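PDB 4OVJ: extracellular solute-binding protein family 1 from Alicyclobacillus acidocaldarius subsp. acidocaldarius, which probably binds a solute outside the cell membrane and delivers it to an ABC-type transporter. Local coordinates for residues M87-I92 and T367-P372; P117-S122 and G131-L136; L277-T282 and N360-V365; N319-G324 and R340-A345; R331-S336 and K353-L358. One frame throughout, in Å; residues are numbered along the deposited sequence. Where two conformers were deposited one is given.

Interaction 1 (M87-I92 and T367-P372); sequences MDYEYI and TPIDPP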
# COMPACT_ATOMS: atom_id res chain seq x y z
N MSE A 87 0.07 7.90 -13.16
CA MSE A 87 1.49 7.62 -13.03
C MSE A 87 1.69 6.61 -11.93
O MSE A 87 0.87 6.50 -11.02
CB MSE A 87 2.19 8.95 -12.76
CG MSE A 87 3.71 8.90 -12.60
SE MSE A 87 4.64 8.20 -14.18
CE MSE A 87 3.72 9.08 -15.67
N ASP A 88 2.77 5.86 -12.04
CA ASP A 88 3.13 4.85 -11.06
C ASP A 88 4.45 5.19 -10.38
O ASP A 88 5.35 5.81 -10.97
CB ASP A 88 3.25 3.48 -11.70
CG ASP A 88 3.40 2.37 -10.65
OD1 ASP A 88 2.38 2.03 -9.99
OD2 ASP A 88 4.52 1.83 -10.49
N TYR A 89 4.57 4.77 -9.12
CA TYR A 89 5.77 4.99 -8.32
C TYR A 89 7.05 4.50 -9.02
O TYR A 89 8.10 5.14 -8.90
CB TYR A 89 5.61 4.31 -6.95
CG TYR A 89 6.58 4.77 -5.89
CD1 TYR A 89 6.82 6.12 -5.65
CD2 TYR A 89 7.23 3.84 -5.09
CE1 TYR A 89 7.70 6.54 -4.67
CE2 TYR A 89 8.11 4.24 -4.10
CZ TYR A 89 8.35 5.59 -3.89
OH TYR A 89 9.23 5.98 -2.91
N GLU A 90 6.95 3.40 -9.75
CA GLU A 90 8.09 2.83 -10.49
C GLU A 90 8.67 3.77 -11.56
O GLU A 90 9.88 3.74 -11.85
CB GLU A 90 7.66 1.51 -11.15
CG GLU A 90 8.72 0.88 -12.05
CD GLU A 90 8.36 -0.50 -12.57
OE1 GLU A 90 7.21 -0.96 -12.38
OE2 GLU A 90 9.25 -1.13 -13.20
N TYR A 91 7.81 4.58 -12.17
CA TYR A 91 8.18 5.37 -13.34
C TYR A 91 8.25 6.88 -13.13
O TYR A 91 8.74 7.61 -14.00
CB TYR A 91 7.20 5.08 -14.46
CG TYR A 91 7.31 3.67 -15.01
CD1 TYR A 91 8.50 3.21 -15.56
CD2 TYR A 91 6.23 2.82 -14.99
CE1 TYR A 91 8.59 1.92 -16.06
CE2 TYR A 91 6.31 1.54 -15.49
CZ TYR A 91 7.48 1.09 -16.03
OH TYR A 91 7.54 -0.18 -16.53
N ILE A 92 7.79 7.36 -11.98
CA ILE A 92 7.67 8.79 -11.79
C ILE A 92 9.04 9.49 -11.84
O ILE A 92 9.15 10.58 -12.40
CB ILE A 92 6.87 9.14 -10.51
CG1 ILE A 92 6.54 10.64 -10.48
CG2 ILE A 92 7.61 8.69 -9.25
CD1 ILE A 92 5.46 10.99 -9.48
N THR A 367 5.50 7.25 8.21
CA THR A 367 6.56 8.03 7.62
C THR A 367 6.63 7.69 6.14
O THR A 367 5.99 6.74 5.69
CB THR A 367 7.90 7.75 8.31
OG1 THR A 367 8.29 6.42 8.04
CG2 THR A 367 7.79 7.96 9.81
N PRO A 368 7.41 8.46 5.36
CA PRO A 368 7.40 8.23 3.92
C PRO A 368 7.85 6.82 3.53
O PRO A 368 8.73 6.23 4.16
CB PRO A 368 8.38 9.27 3.39
CG PRO A 368 8.28 10.39 4.38
CD PRO A 368 8.15 9.68 5.71
N ILE A 369 7.25 6.33 2.46
CA ILE A 369 7.63 5.07 1.86
C ILE A 369 9.09 5.14 1.38
O ILE A 369 9.58 6.22 1.02
CB ILE A 369 6.65 4.73 0.71
CG1 ILE A 369 6.85 3.30 0.21
CG2 ILE A 369 6.76 5.75 -0.42
CD1 ILE A 369 5.78 2.84 -0.76
N ASP A 370 9.77 4.00 1.39
CA ASP A 370 11.13 3.91 0.87
C ASP A 370 11.14 4.22 -0.63
O ASP A 370 10.11 4.09 -1.31
CB ASP A 370 11.67 2.49 0.98
CG ASP A 370 12.02 2.06 2.42
OD1 ASP A 370 11.84 2.82 3.39
OD2 ASP A 370 12.51 0.91 2.54
N PRO A 371 12.31 4.59 -1.16
CA PRO A 371 12.40 4.77 -2.61
C PRO A 371 12.01 3.51 -3.40
O PRO A 371 12.04 2.40 -2.84
CB PRO A 371 13.89 5.09 -2.83
CG PRO A 371 14.37 5.61 -1.52
CD PRO A 371 13.56 4.94 -0.46
N PRO A 372 11.66 3.68 -4.68
CA PRO A 372 11.26 2.52 -5.48
C PRO A 372 12.37 1.47 -5.50
O PRO A 372 13.55 1.84 -5.46
CB PRO A 372 11.01 3.11 -6.88
CG PRO A 372 10.78 4.56 -6.64
CD PRO A 372 11.67 4.91 -5.49

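Interaction 2 (P117-S122 and G131-L136); sequences PSVLKS and GIPNAL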
# COMPACT_ATOMS: atom_id res chain seq x y z
N PRO A 117 1.26 14.90 4.75
CA PRO A 117 2.59 15.23 4.23
C PRO A 117 3.45 14.01 3.85
O PRO A 117 4.11 14.04 2.82
CB PRO A 117 3.22 16.01 5.38
CG PRO A 117 2.07 16.67 6.03
CD PRO A 117 0.94 15.70 5.95
N SER A 118 3.41 12.96 4.67
CA SER A 118 4.19 11.75 4.42
C SER A 118 3.79 11.10 3.11
O SER A 118 4.64 10.59 2.38
CB SER A 118 4.04 10.72 5.55
OG SER A 118 2.79 10.04 5.50
N VAL A 119 2.48 11.11 2.84
CA VAL A 119 1.93 10.60 1.58
C VAL A 119 2.37 11.47 0.41
O VAL A 119 2.81 10.95 -0.61
CB VAL A 119 0.38 10.55 1.65
CG1 VAL A 119 -0.24 10.30 0.28
CG2 VAL A 119 -0.07 9.48 2.64
N LEU A 120 2.26 12.78 0.55
CA LEU A 120 2.71 13.69 -0.52
C LEU A 120 4.19 13.50 -0.88
O LEU A 120 4.55 13.64 -2.05
CB LEU A 120 2.47 15.14 -0.16
CG LEU A 120 1.04 15.60 -0.35
CD1 LEU A 120 0.82 16.92 0.38
CD2 LEU A 120 0.68 15.72 -1.84
N LYS A 121 5.01 13.19 0.11
CA LYS A 121 6.44 13.01 -0.09
C LYS A 121 6.76 11.95 -1.16
O LYS A 121 7.76 12.05 -1.86
CB LYS A 121 7.12 12.64 1.23
CG LYS A 121 8.63 12.68 1.19
CD LYS A 121 9.14 14.09 0.91
CE LYS A 121 10.64 14.19 1.12
NZ LYS A 121 11.25 15.12 0.13
N SER A 122 5.89 10.95 -1.29
CA SER A 122 6.07 9.90 -2.30
C SER A 122 6.03 10.43 -3.74
O SER A 122 6.55 9.78 -4.64
CB SER A 122 5.06 8.76 -2.11
OG SER A 122 3.74 9.15 -2.43
N GLY A 131 3.68 14.19 -8.79
CA GLY A 131 2.48 13.38 -8.80
C GLY A 131 1.84 13.43 -7.43
O GLY A 131 2.52 13.57 -6.43
N ILE A 132 0.52 13.33 -7.41
CA ILE A 132 -0.21 13.25 -6.15
C ILE A 132 -0.86 11.86 -6.04
O ILE A 132 -1.58 11.43 -6.94
CB ILE A 132 -1.23 14.37 -6.03
CG1 ILE A 132 -0.50 15.73 -6.13
CG2 ILE A 132 -1.96 14.25 -4.70
CD1 ILE A 132 -1.40 16.93 -6.16
N PRO A 133 -0.56 11.13 -4.95
CA PRO A 133 -1.16 9.81 -4.79
C PRO A 133 -2.67 9.91 -4.84
O PRO A 133 -3.24 10.87 -4.30
CB PRO A 133 -0.69 9.37 -3.40
CG PRO A 133 0.61 10.07 -3.23
CD PRO A 133 0.39 11.42 -3.85
N ASN A 134 -3.30 8.97 -5.52
CA ASN A 134 -4.75 9.02 -5.69
C ASN A 134 -5.52 8.06 -4.77
O ASN A 134 -6.72 8.20 -4.60
CB ASN A 134 -5.15 8.85 -7.16
CG ASN A 134 -4.73 7.52 -7.76
OD1 ASN A 134 -4.42 6.56 -7.06
ND2 ASN A 134 -4.72 7.47 -9.10
N ALA A 135 -4.81 7.12 -4.17
CA ALA A 135 -5.41 6.13 -3.29
C ALA A 135 -4.32 5.49 -2.46
O ALA A 135 -3.14 5.52 -2.82
CB ALA A 135 -6.16 5.08 -4.08
N LEU A 136 -4.72 4.89 -1.35
CA LEU A 136 -3.80 4.48 -0.30
C LEU A 136 -4.02 3.04 0.16
O LEU A 136 -5.11 2.49 0.05
CB LEU A 136 -4.01 5.37 0.91
CG LEU A 136 -3.93 6.88 0.68
CD1 LEU A 136 -4.16 7.62 1.98
CD2 LEU A 136 -2.58 7.26 0.08

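Interaction 3 (L277-T282 and N360-V365); sequences LALPPT and NEALKV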
# COMPACT_ATOMS: atom_id res chain seq x y z
N LEU A 277 -9.62 -3.84 13.41
CA LEU A 277 -8.34 -3.42 12.90
C LEU A 277 -7.51 -2.70 13.95
O LEU A 277 -8.01 -1.86 14.70
CB LEU A 277 -8.56 -2.50 11.71
CG LEU A 277 -9.44 -3.03 10.58
CD1 LEU A 277 -9.68 -1.98 9.52
CD2 LEU A 277 -8.80 -4.25 9.97
N ALA A 278 -6.23 -3.03 13.98
CA ALA A 278 -5.25 -2.33 14.79
C ALA A 278 -4.08 -1.93 13.93
O ALA A 278 -3.80 -2.57 12.91
CB ALA A 278 -4.77 -3.20 15.93
N LEU A 279 -3.38 -0.88 14.33
CA LEU A 279 -2.09 -0.60 13.69
C LEU A 279 -1.10 -1.70 14.07
O LEU A 279 -1.19 -2.28 15.15
CB LEU A 279 -1.55 0.77 14.12
CG LEU A 279 -2.40 1.95 13.68
CD1 LEU A 279 -1.82 3.23 14.27
CD2 LEU A 279 -2.51 2.04 12.16
N PRO A 280 -0.15 -2.00 13.18
CA PRO A 280 0.78 -3.09 13.47
C PRO A 280 1.74 -2.77 14.62
O PRO A 280 1.94 -1.60 14.97
CB PRO A 280 1.53 -3.32 12.15
CG PRO A 280 1.11 -2.25 11.23
CD PRO A 280 0.07 -1.38 11.86
N PRO A 281 2.30 -3.82 15.24
CA PRO A 281 3.05 -3.59 16.47
C PRO A 281 4.31 -2.77 16.28
O PRO A 281 4.87 -2.71 15.19
CB PRO A 281 3.41 -5.00 16.94
CG PRO A 281 2.37 -5.86 16.35
CD PRO A 281 2.10 -5.26 15.01
N THR A 282 4.73 -2.15 17.37
CA THR A 282 5.87 -1.27 17.38
C THR A 282 7.12 -1.93 17.97
O THR A 282 7.03 -2.93 18.68
CB THR A 282 5.55 0.00 18.19
OG1 THR A 282 5.22 -0.35 19.54
CG2 THR A 282 4.40 0.74 17.56
N ASN A 360 -7.05 6.66 8.97
CA ASN A 360 -6.89 7.93 9.67
C ASN A 360 -5.90 7.84 10.84
O ASN A 360 -5.12 8.75 11.05
CB ASN A 360 -8.25 8.46 10.14
CG ASN A 360 -9.12 8.95 8.98
OD1 ASN A 360 -8.64 9.16 7.86
ND2 ASN A 360 -10.40 9.13 9.26
N GLU A 361 -5.91 6.74 11.58
CA GLU A 361 -4.91 6.52 12.62
C GLU A 361 -3.51 6.25 12.05
O GLU A 361 -2.53 6.75 12.60
CB GLU A 361 -5.35 5.42 13.57
CG GLU A 361 -6.58 5.81 14.35
CD GLU A 361 -6.38 7.11 15.12
OE1 GLU A 361 -5.36 7.23 15.84
OE2 GLU A 361 -7.22 8.03 14.97
N ALA A 362 -3.44 5.51 10.95
CA ALA A 362 -2.16 5.25 10.29
C ALA A 362 -1.50 6.53 9.84
O ALA A 362 -0.28 6.67 9.93
CB ALA A 362 -2.36 4.33 9.10
N LEU A 363 -2.29 7.46 9.32
CA LEU A 363 -1.73 8.71 8.80
C LEU A 363 -1.09 9.57 9.89
O LEU A 363 -0.20 10.39 9.59
CB LEU A 363 -2.80 9.50 8.07
CG LEU A 363 -3.27 8.86 6.77
CD1 LEU A 363 -4.54 9.54 6.30
CD2 LEU A 363 -2.18 8.94 5.72
N LYS A 364 -1.52 9.39 11.13
CA LYS A 364 -0.90 10.12 12.24
C LYS A 364 0.54 9.70 12.51
O LYS A 364 1.34 10.51 12.95
CB LYS A 364 -1.74 9.98 13.51
CG LYS A 364 -3.09 10.64 13.40
CD LYS A 364 -3.91 10.35 14.66
CE LYS A 364 -5.25 11.06 14.61
NZ LYS A 364 -6.09 10.58 15.75
N VAL A 365 0.88 8.44 12.24
CA VAL A 365 2.20 7.91 12.57
C VAL A 365 3.09 7.63 11.37
O VAL A 365 4.29 7.58 11.53
CB VAL A 365 2.11 6.60 13.41
CG1 VAL A 365 1.25 6.81 14.65
CG2 VAL A 365 1.58 5.43 12.59

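Interaction 4 (N319-G324 and R340-A345); sequences NNVQAG and RTQLMA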
# COMPACT_ATOMS: atom_id res chain seq x y z
N ASN A 319 -10.48 15.40 -4.46
CA ASN A 319 -11.23 16.00 -3.33
C ASN A 319 -12.74 16.09 -3.48
O ASN A 319 -13.44 16.41 -2.52
CB ASN A 319 -10.69 17.40 -3.05
CG ASN A 319 -9.34 17.37 -2.36
OD1 ASN A 319 -9.16 16.65 -1.37
ND2 ASN A 319 -8.39 18.12 -2.87
N ASN A 320 -13.25 15.85 -4.68
CA ASN A 320 -14.68 16.00 -4.88
C ASN A 320 -15.42 14.74 -4.47
O ASN A 320 -15.00 13.64 -4.81
CB ASN A 320 -14.98 16.35 -6.33
CG ASN A 320 -16.45 16.61 -6.56
OD1 ASN A 320 -17.21 15.68 -6.77
ND2 ASN A 320 -16.85 17.87 -6.50
N VAL A 321 -16.51 14.90 -3.70
CA VAL A 321 -17.26 13.75 -3.21
C VAL A 321 -17.97 12.98 -4.33
O VAL A 321 -18.12 11.76 -4.23
CB VAL A 321 -18.24 14.14 -2.07
CG1 VAL A 321 -19.38 14.99 -2.58
CG2 VAL A 321 -18.76 12.88 -1.38
N GLN A 322 -18.39 13.65 -5.41
CA GLN A 322 -19.00 12.95 -6.56
C GLN A 322 -17.96 12.07 -7.25
O GLN A 322 -18.25 10.93 -7.64
CB GLN A 322 -19.62 13.93 -7.57
CG GLN A 322 -20.62 14.92 -6.99
CD GLN A 322 -21.64 14.26 -6.07
OE1 GLN A 322 -22.19 13.20 -6.39
NE2 GLN A 322 -21.91 14.90 -4.93
N ALA A 323 -16.74 12.58 -7.38
CA ALA A 323 -15.63 11.77 -7.85
C ALA A 323 -15.38 10.60 -6.91
O ALA A 323 -15.18 9.48 -7.36
CB ALA A 323 -14.37 12.60 -7.98
N GLY A 324 -15.39 10.86 -5.60
CA GLY A 324 -15.11 9.83 -4.61
C GLY A 324 -16.10 8.68 -4.69
O GLY A 324 -15.71 7.52 -4.61
N ARG A 340 -12.91 10.85 2.51
CA ARG A 340 -13.12 9.77 3.48
C ARG A 340 -14.24 10.12 4.47
O ARG A 340 -15.12 9.29 4.74
CB ARG A 340 -11.85 9.43 4.23
CG ARG A 340 -10.80 8.72 3.36
CD ARG A 340 -9.71 8.05 4.18
NE ARG A 340 -9.02 8.99 5.05
CZ ARG A 340 -8.05 9.82 4.66
NH1 ARG A 340 -7.60 9.83 3.41
NH2 ARG A 340 -7.53 10.65 5.54
N THR A 341 -14.22 11.35 4.98
CA THR A 341 -15.25 11.80 5.94
C THR A 341 -16.65 11.72 5.34
O THR A 341 -17.59 11.19 5.96
CB THR A 341 -14.95 13.23 6.46
OG1 THR A 341 -13.70 13.22 7.17
CG2 THR A 341 -16.04 13.72 7.42
N GLN A 342 -16.79 12.21 4.11
CA GLN A 342 -18.09 12.23 3.45
C GLN A 342 -18.56 10.83 3.05
O GLN A 342 -19.75 10.53 3.12
CB GLN A 342 -18.06 13.21 2.27
CG GLN A 342 -17.84 14.64 2.75
CD GLN A 342 -17.77 15.66 1.63
OE1 GLN A 342 -16.71 16.25 1.37
NE2 GLN A 342 -18.89 15.89 0.96
N LEU A 343 -17.63 9.96 2.67
CA LEU A 343 -18.00 8.59 2.32
C LEU A 343 -18.32 7.74 3.57
O LEU A 343 -19.16 6.82 3.51
CB LEU A 343 -16.93 7.91 1.48
CG LEU A 343 -16.76 8.36 0.02
CD1 LEU A 343 -15.58 7.61 -0.57
CD2 LEU A 343 -17.98 8.12 -0.84
N MSE A 344 -17.67 8.07 4.69
CA MSE A 344 -17.99 7.43 5.99
C MSE A 344 -19.40 7.75 6.42
O MSE A 344 -20.10 6.88 6.97
CB MSE A 344 -17.02 7.84 7.11
CG MSE A 344 -15.87 6.84 7.15
SE MSE A 344 -14.46 7.21 8.48
CE MSE A 344 -13.80 8.98 7.91
N ALA A 345 -19.82 8.99 6.18
CA ALA A 345 -21.18 9.43 6.51
C ALA A 345 -22.22 8.70 5.67
O ALA A 345 -23.30 8.37 6.16
CB ALA A 345 -21.32 10.94 6.33
O HOH W 1 -14.40 16.07 -0.10

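Interaction 5 (R331-S336 and K353-L358); sequences RGIPVS and KAEFQL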
# COMPACT_ATOMS: atom_id res chain seq x y z
N ARG A 331 -9.16 1.52 -6.49
CA ARG A 331 -7.70 1.72 -6.46
C ARG A 331 -7.08 1.65 -5.06
O ARG A 331 -5.86 1.63 -4.91
CB ARG A 331 -7.36 3.07 -7.06
CG ARG A 331 -7.60 3.17 -8.55
CD ARG A 331 -7.42 4.62 -8.96
NE ARG A 331 -7.30 4.81 -10.41
CZ ARG A 331 -8.32 4.88 -11.27
NH1 ARG A 331 -9.58 4.74 -10.87
NH2 ARG A 331 -8.07 5.08 -12.55
N GLY A 332 -7.93 1.64 -4.05
CA GLY A 332 -7.51 1.70 -2.66
C GLY A 332 -8.36 2.67 -1.87
O GLY A 332 -9.43 3.10 -2.31
N ILE A 333 -7.88 3.02 -0.68
CA ILE A 333 -8.57 3.95 0.19
C ILE A 333 -8.40 5.37 -0.34
O ILE A 333 -7.29 5.75 -0.73
CB ILE A 333 -8.01 3.87 1.61
CG1 ILE A 333 -8.24 2.46 2.16
CG2 ILE A 333 -8.67 4.90 2.52
CD1 ILE A 333 -9.66 2.01 1.93
N PRO A 334 -9.47 6.17 -0.37
CA PRO A 334 -9.34 7.53 -0.87
C PRO A 334 -8.27 8.33 -0.15
O PRO A 334 -8.14 8.26 1.08
CB PRO A 334 -10.71 8.15 -0.61
CG PRO A 334 -11.64 6.99 -0.68
CD PRO A 334 -10.88 5.84 -0.08
N VAL A 335 -7.49 9.08 -0.92
CA VAL A 335 -6.38 9.82 -0.36
C VAL A 335 -6.81 11.04 0.46
O VAL A 335 -6.12 11.44 1.39
CB VAL A 335 -5.40 10.23 -1.49
CG1 VAL A 335 -6.05 11.21 -2.45
CG2 VAL A 335 -4.12 10.79 -0.89
N SER A 336 -7.95 11.62 0.12
CA SER A 336 -8.41 12.87 0.72
C SER A 336 -9.18 12.65 2.01
O SER A 336 -10.13 11.88 2.02
CB SER A 336 -9.34 13.61 -0.25
OG SER A 336 -10.02 14.66 0.42
N LYS A 353 -15.92 1.41 6.43
CA LYS A 353 -15.82 2.43 7.47
C LYS A 353 -14.65 2.14 8.41
O LYS A 353 -13.88 3.04 8.75
CB LYS A 353 -17.11 2.52 8.29
CG LYS A 353 -18.31 3.07 7.53
CD LYS A 353 -19.51 3.28 8.45
CE LYS A 353 -20.81 3.34 7.67
NZ LYS A 353 -20.77 4.35 6.58
N ALA A 354 -14.51 0.88 8.80
CA ALA A 354 -13.43 0.45 9.68
C ALA A 354 -12.07 0.72 9.03
O ALA A 354 -11.16 1.19 9.70
CB ALA A 354 -13.56 -1.02 10.02
N GLU A 355 -11.95 0.40 7.75
CA GLU A 355 -10.73 0.67 6.99
C GLU A 355 -10.39 2.14 7.01
O GLU A 355 -9.24 2.51 7.19
CB GLU A 355 -10.92 0.36 5.51
CG GLU A 355 -10.66 -1.03 5.04
CD GLU A 355 -10.58 -1.06 3.53
OE1 GLU A 355 -9.47 -0.91 2.97
OE2 GLU A 355 -11.64 -1.17 2.89
N PHE A 356 -11.39 2.99 6.76
CA PHE A 356 -11.16 4.44 6.72
C PHE A 356 -10.68 4.93 8.09
O PHE A 356 -9.77 5.75 8.17
CB PHE A 356 -12.43 5.20 6.33
CG PHE A 356 -12.79 5.13 4.87
CD1 PHE A 356 -12.31 4.12 4.05
CD2 PHE A 356 -13.65 6.07 4.32
CE1 PHE A 356 -12.68 4.06 2.72
CE2 PHE A 356 -14.02 6.01 2.99
CZ PHE A 356 -13.52 5.01 2.19
N GLN A 357 -11.30 4.43 9.15
CA GLN A 357 -10.89 4.83 10.50
C GLN A 357 -9.46 4.40 10.80
O GLN A 357 -8.70 5.14 11.40
CB GLN A 357 -11.82 4.23 11.55
CG GLN A 357 -13.20 4.87 11.56
CD GLN A 357 -14.19 4.13 12.44
OE1 GLN A 357 -14.01 2.95 12.76
NE2 GLN A 357 -15.26 4.82 12.84
N LEU A 358 -9.11 3.19 10.38
CA LEU A 358 -7.75 2.70 10.60
C LEU A 358 -6.75 3.58 9.82
O LEU A 358 -5.72 3.97 10.36
CB LEU A 358 -7.64 1.24 10.16
CG LEU A 358 -6.36 0.43 10.41
CD1 LEU A 358 -5.24 0.78 9.45
CD2 LEU A 358 -5.91 0.55 11.86

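Interaction 1 (M87-I92 and T367-P372)
Y89, in the loop between strand 84-87 and helix 92-98, meets the polyproline II run I369-P372 in the loop after helix 350-365. The contact lies near the protein surface and joins two parts of the chain far apart in sequence. Y89 has CG anti to the backbone N (chi1 -163°), which sends its ring toward the proline run. CG of P372 sits over one face of the ring, displaced toward the rim, in a CH-pi contact 3.8 Å from the Y89 ring centroid. The phenol group then bonds to the backbone: Y89 OH donates to D370 O at 2.6 Å. The hydroxyl stands about 40° out of the carbonyl plane, so it is not on a lone pair. The methyl CG2 of I369 adds an apolar contact, 3.8 Å from Y89 CZ. A phenylalanine here keeps a ring for P372 but lacks the hydroxyl, and D370 O would probably be left without this partner. Y89 is the middle residue of an Asx turn, in which E90 N donates to D88 OD2 at 3.0 Å. D370 is also held through its carboxylate, whose OD1 makes a salt bridge with R193. A tyrosine ring against a proline, with its hydroxyl on a nearby carbonyl, recalls the way aromatic residues of proline-binding modules such as SH3 domains receive polyproline II segments.

Interaction 2 (P117-S122 and G131-L136)
V119, S122 and P133 form the tight part of this contact. V119 has CG1 anti to its backbone N (chi1 168°), and this branch reaches the proline ring: V119 CG1 lies 3.6 Å from P133 CG. The two side chains run antiparallel past one another. The same methyl also meets the end of L136, with V119 CG1 3.8 Å from L136 CD2. S122 closes in on P133 as well, its OG 3.4 Å from P133 CG. That hydroxyl is held by the preceding turn of its own chain, donating to V119 O at 2.7 Å and almost in line with the carbonyl bond. S122 N also donates to V119 O, so two bonds grip this buried oxygen. An alanine here would remove one of them and would probably open a gap beside P133 CG. The contact packs helix 117-121 on strand 128-144, the long strand that follows it and pairs with the short strand 124-125 in a hairpin. The long strand also pairs with 293-300 and, further on, with 256-260 and 275-278, so it runs through much of the mixed sheet. The packing is looser at L120 and I132. Their side chains run alongside each other in one direction, but L120 CD2 is 4.2 Å from I132 CG2; I115 touches both. The solvent side carries P117 and K121, both exposed, K121 directed away from the strand.

Interaction 3 (L277-T282 and N360-V365)
L279 carries this contact, reaching from the end of strand 275-278 onto helix 350-365. The contact is a strand-to-helix packing in the alpha/beta fold of the solute-binding protein. The first segment starts in the sheet, where L277 and A278 close strand 275-278 and A278 bonds through its backbone to V141 of strand 128-144. L277 packs on A354 and L358, one to two turns before A362 on the same helix. At L279 the chain leaves the sheet, and the side chain is directed at the helix, with CG anti to the carbonyl carbon (chi1 -64°). Its two methyls divide the helix surface. CD2 meets the backbone and the small side chain of A362: L279 CD2 is 3.7 Å from A362 CA and 3.8 Å from A362 CB. CD1 lies over the preceding residue, with L279 CD1 4.0 Å from E361 O and 4.2 Å from E361 CB. One turn on, V365 is more loosely met, its CG2 4.4 Å from L279 CD1. From L279 to P281 the chain runs in polyproline II conformation away from the helix. P280 O then accepts from R157, and P281 O from Y190 and Q194. On the helix, E361 turns the polar end of its side chain away from L279. There K364 NZ meets E361 OE2 at 2.9 Å in a salt bridge, on the syn side and 17° out of the carboxylate plane.

Interaction 4 (N319-G324 and R340-A345)
V321 and Q342 meet where helix 321-327 packs beside helix 337-345, in a helix-loop-strand-helix segment of the chain with strand 333-334 between the two helices. The direct contacts are van der Waals, with no hydrogen bond across. Q342 has CG anti to its carbonyl carbon (chi1 -64°) and is extended beyond it, so its aliphatic part and its amide both reach V321. Near the base, V321 CG2 lies 3.7 Å from Q342 CB. At the far end, Q342 NE2 is 3.6 Å from V321 CB, so the amide nitrogen rests against the branch of the valine. A second, looser touch is apolar on one side and backbone on the other: L343 CD1 is 4.0 Å from G324 O. L343 also packs on P334, and NH1 of R340, one turn earlier, donates to P334 O, so the second helix is tied to strand 333-334. Water supplies the polar link across the contact. One molecule donates to N319 O at 2.6 Å and to Q342 OE1 at 2.7 Å. The two ends of the Q342 amide thus do different work, the oxygen bridging through water and the nitrogen packing on V321. Capping bonds shape the first segment itself. Helix 307-319 ends just before N320, which is the N-cap of the next helix. N320 OD1 accepts a short but bent, weak bond from Q322 N and a straighter one from A323 N, which lies 3.2 Å from N320 OD1, in the carbonyl plane on a lone pair.

Interaction 5 (R331-S336 and K353-L358)
F356 has CG anti to its carbonyl carbon (chi1 -75°), and this carries its ring across to P334 and I333. I333 has CG1 likewise anti to the carbonyl carbon (chi1 -62°), and a further turn at chi2 brings CD1 up to the helix. P334 CD lies 3.6 Å from F356 CZ, and P334 CG follows at 4.0 Å from the same F356 CZ. The proline side chain stands nearly perpendicular to that of the phenylalanine. In the conformer of I333 described here, CD1 comes to the edge of the ring, near its plane, 3.7 Å from F356 CE1. I333 CG2 lies further back, 4.0 Å from F356 CD1. The contact places helix 350-365 on the short, weakly bonded strand 333-334, which adds to the mixed sheet through a backbone bond between I333 and L136 of strand 128-144. G332 enters this strand at backbone angles where a side chain would run into the carbonyl oxygen of R331. E355 packs beside I333 with its chain extended beyond CG, so the carboxylate lies against the isoleucine end; its exact spacing is doubtful because I333 has a second conformer. V264 and V265 of helix 263-269 and L329 also touch E355. From helix 337-345, R340 and M344 also pack on F356.

In the fold
Interactions 2 and 5 are the buried contacts. Both reach the mixed sheet and are mainly apolar, though a serine hydroxyl joins interaction 2 and a carboxylate interaction 5. They meet through the pairing of strands 128-144 and 333-334, with L136 N probably bonded to I333 O. Interaction 3 is partly buried and rests on methyl contacts; it shares helix 350-365 with interaction 5, and L358 lies against L279. Interaction 4, also partly buried, uses a water and borders interaction 5 through M344 O with K353 NZ and N319 OD1 with S336 OG. Interaction 1 is the surface contact and has the one direct hydrogen bond across segments. It touches interaction 2 where Y89 and I369 pack on S122.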